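PDB 2ODF: hypothetical protein Atu2144, which is of unknown function but belongs to the N-formylglutamate amidohydrolase family and so probably hydrolyses an amide bond. Local coordinates for residues Asp26-Cys31 with Arg146-Val151. Residues are numbered along the deposited sequence; the frame is centred on the assembly and turned at random.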
loop_
_atom_site.group_PDB
_atom_site.type_symbol
_atom_site.label_atom_id
_atom_site.label_comp_id
_atom_site.label_asym_id
_atom_site.label_seq_id
_atom_site.Cartn_x
_atom_site.Cartn_y
_atom_site.Cartn_z
ATOM N N ASP A 26 28.375 -4.658 -7.249
ATOM C CA ASP A 26 27.217 -4.756 -8.143
ATOM C C ASP A 26 26.001 -5.442 -7.473
ATOM O O ASP A 26 24.851 -5.173 -7.836
ATOM C CB ASP A 26 27.555 -5.562 -9.412
ATOM C CG ASP A 26 28.705 -4.970 -10.233
ATOM O OD1 ASP A 26 28.923 -3.727 -10.213
ATOM O OD2 ASP A 26 29.384 -5.779 -10.913
ATOM N N VAL A 27 26.238 -6.325 -6.504
ATOM C CA VAL A 27 25.147 -7.058 -5.862
ATOM C C VAL A 27 24.375 -6.166 -4.847
ATOM O O VAL A 27 24.972 -5.422 -4.069
ATOM C CB VAL A 27 25.663 -8.354 -5.204
ATOM C CG1 VAL A 27 24.630 -8.983 -4.339
ATOM C CG2 VAL A 27 26.115 -9.353 -6.288
ATOM N N LEU A 28 23.045 -6.202 -4.929
ATOM C CA LEU A 28 22.164 -5.533 -3.956
ATOM C C LEU A 28 21.421 -6.624 -3.210
ATOM O O LEU A 28 20.596 -7.361 -3.796
ATOM C CB LEU A 28 21.176 -4.604 -4.664
ATOM C CG LEU A 28 20.192 -3.795 -3.783
ATOM C CD1 LEU A 28 20.880 -2.937 -2.708
ATOM C CD2 LEU A 28 19.214 -2.935 -4.648
ATOM N N LEU A 29 21.772 -6.778 -1.937
ATOM C CA LEU A 29 21.217 -7.806 -1.094
ATOM C C LEU A 29 19.950 -7.282 -0.430
ATOM O O LEU A 29 19.918 -6.128 0.037
ATOM C CB LEU A 29 22.221 -8.240 -0.031
ATOM C CG LEU A 29 23.488 -8.958 -0.532
ATOM C CD1 LEU A 29 24.683 -8.861 0.473
ATOM C CD2 LEU A 29 23.166 -10.409 -0.924
ATOM N N VAL A 30 18.921 -8.136 -0.411
ATOM C CA VAL A 30 17.590 -7.818 0.143
ATOM C C VAL A 30 17.137 -8.952 1.075
ATOM O O VAL A 30 17.176 -10.129 0.704
ATOM C CB VAL A 30 16.541 -7.589 -0.982
ATOM C CG1 VAL A 30 15.145 -7.263 -0.385
ATOM C CG2 VAL A 30 17.071 -6.492 -1.982
ATOM N N CYS A 31 16.708 -8.597 2.276
ATOM C CA CYS A 31 16.278 -9.579 3.268
ATOM C C CYS A 31 14.972 -9.138 3.924
ATOM O O CYS A 31 14.971 -8.397 4.909
ATOM C CB CYS A 31 17.385 -9.783 4.319
ATOM S SG CYS A 31 17.092 -11.203 5.336
ATOM N N ARG A 146 25.571 1.945 -13.171
ATOM C CA ARG A 146 26.133 0.794 -12.514
ATOM C C ARG A 146 25.301 -0.430 -12.736
ATOM O O ARG A 146 24.133 -0.352 -12.830
ATOM C CB ARG A 146 26.275 1.042 -11.022
ATOM C CG ARG A 146 27.290 2.097 -10.714
ATOM C CD ARG A 146 27.789 2.155 -9.325
ATOM N NE ARG A 146 27.781 0.936 -8.569
ATOM C CZ ARG A 146 27.854 0.910 -7.251
ATOM N NH1 ARG A 146 27.933 2.022 -6.582
ATOM N NH2 ARG A 146 27.811 -0.215 -6.579
ATOM N N LYS A 147 25.946 -1.565 -12.800
ATOM C CA LYS A 147 25.271 -2.847 -12.813
ATOM C C LYS A 147 24.581 -3.071 -11.454
ATOM O O LYS A 147 25.114 -2.692 -10.407
ATOM C CB LYS A 147 26.302 -3.926 -13.120
ATOM C CG LYS A 147 25.794 -5.365 -13.310
ATOM C CD LYS A 147 27.001 -6.286 -13.541
ATOM C CE LYS A 147 26.645 -7.737 -13.716
ATOM N NZ LYS A 147 27.856 -8.625 -13.676
ATOM N N VAL A 148 23.355 -3.591 -11.493
ATOM C CA VAL A 148 22.627 -4.013 -10.285
ATOM C C VAL A 148 22.205 -5.466 -10.427
ATOM O O VAL A 148 21.640 -5.849 -11.454
ATOM C CB VAL A 148 21.353 -3.197 -10.041
ATOM C CG1 VAL A 148 20.682 -3.697 -8.766
ATOM C CG2 VAL A 148 21.664 -1.690 -9.978
ATOM N N VAL A 149 22.547 -6.279 -9.434
ATOM C CA VAL A 149 22.194 -7.689 -9.405
ATOM C C VAL A 149 21.381 -7.862 -8.112
ATOM O O VAL A 149 21.890 -7.653 -6.998
ATOM C CB VAL A 149 23.428 -8.638 -9.391
ATOM C CG1 VAL A 149 22.990 -10.120 -9.277
ATOM C CG2 VAL A 149 24.365 -8.436 -10.632
ATOM N N VAL A 150 20.105 -8.197 -8.266
ATOM C CA VAL A 150 19.188 -8.218 -7.116
ATOM C C VAL A 150 19.210 -9.595 -6.513
ATOM O O VAL A 150 18.823 -10.559 -7.152
ATOM C CB VAL A 150 17.750 -7.805 -7.524
ATOM C CG1 VAL A 150 16.764 -7.845 -6.295
ATOM C CG2 VAL A 150 17.786 -6.420 -8.169
ATOM N N VAL A 151 19.626 -9.686 -5.256
ATOM C CA VAL A 151 19.780 -10.988 -4.624
ATOM C C VAL A 151 19.028 -10.943 -3.317
ATOM O O VAL A 151 19.385 -10.164 -2.442
ATOM C CB VAL A 151 21.265 -11.323 -4.344
ATOM C CG1 VAL A 151 21.365 -12.690 -3.615
ATOM C CG2 VAL A 151 22.095 -11.302 -5.651
HETATM O O HOH W 1 27.521 -1.683 -9.422
HETATM O O HOH W 2 28.806 -8.383 -11.007
#
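Val27 and Val151 meet methyl to methyl on one face of the sheet, CG1 of Val27 lying 3.7 Å from CG2 of Val151. With CG1 anti to the backbone N (chi1 170°), Val27 turns that methyl to Val151 and leaves CG2 for CB of Val149. Farther along, Leu29 lies side by side with Val151, its CD2 4.0 Å from Val151 CG1. Beneath these side chains the backbones pair as parallel strands. Leu28 is gripped at both ends: its N donates to Val149 O over 2.8 Å in a nearly straight bond (178° at the hydrogen), and its O accepts from Val151 N. Val30 N to Val151 O carries the ladder on. At the start, Val149 N donates to Asp26 O from above the carbonyl plane, 37° out of it. There the contact turns polar. Asp26 OD2 sits 3.6 Å from CD of the extended Lys147 chain; OD2 and Lys147 NZ, 4.3 Å apart, are too far for a salt bridge and are joined by a water that donates to OD2 and accepts from NZ. A second water, in the plane of the Arg146 guanidinium, accepts from NE at 2.8 Å; it also lies within hydrogen-bonding distance of Asp26 OD1 and Lys147 O, though more acceptors surround it than it has protons to give. Arg146 NH2 also bonds Ala23 O. The two strands are central in the mixed sheet, flanked by 77-80 and 220-227. Helix 116-143 packs on the Leu28 and Val30 face, and helix 234-256 covers Val27, Val149 and Val151 on the other, an alpha/beta/alpha sandwich.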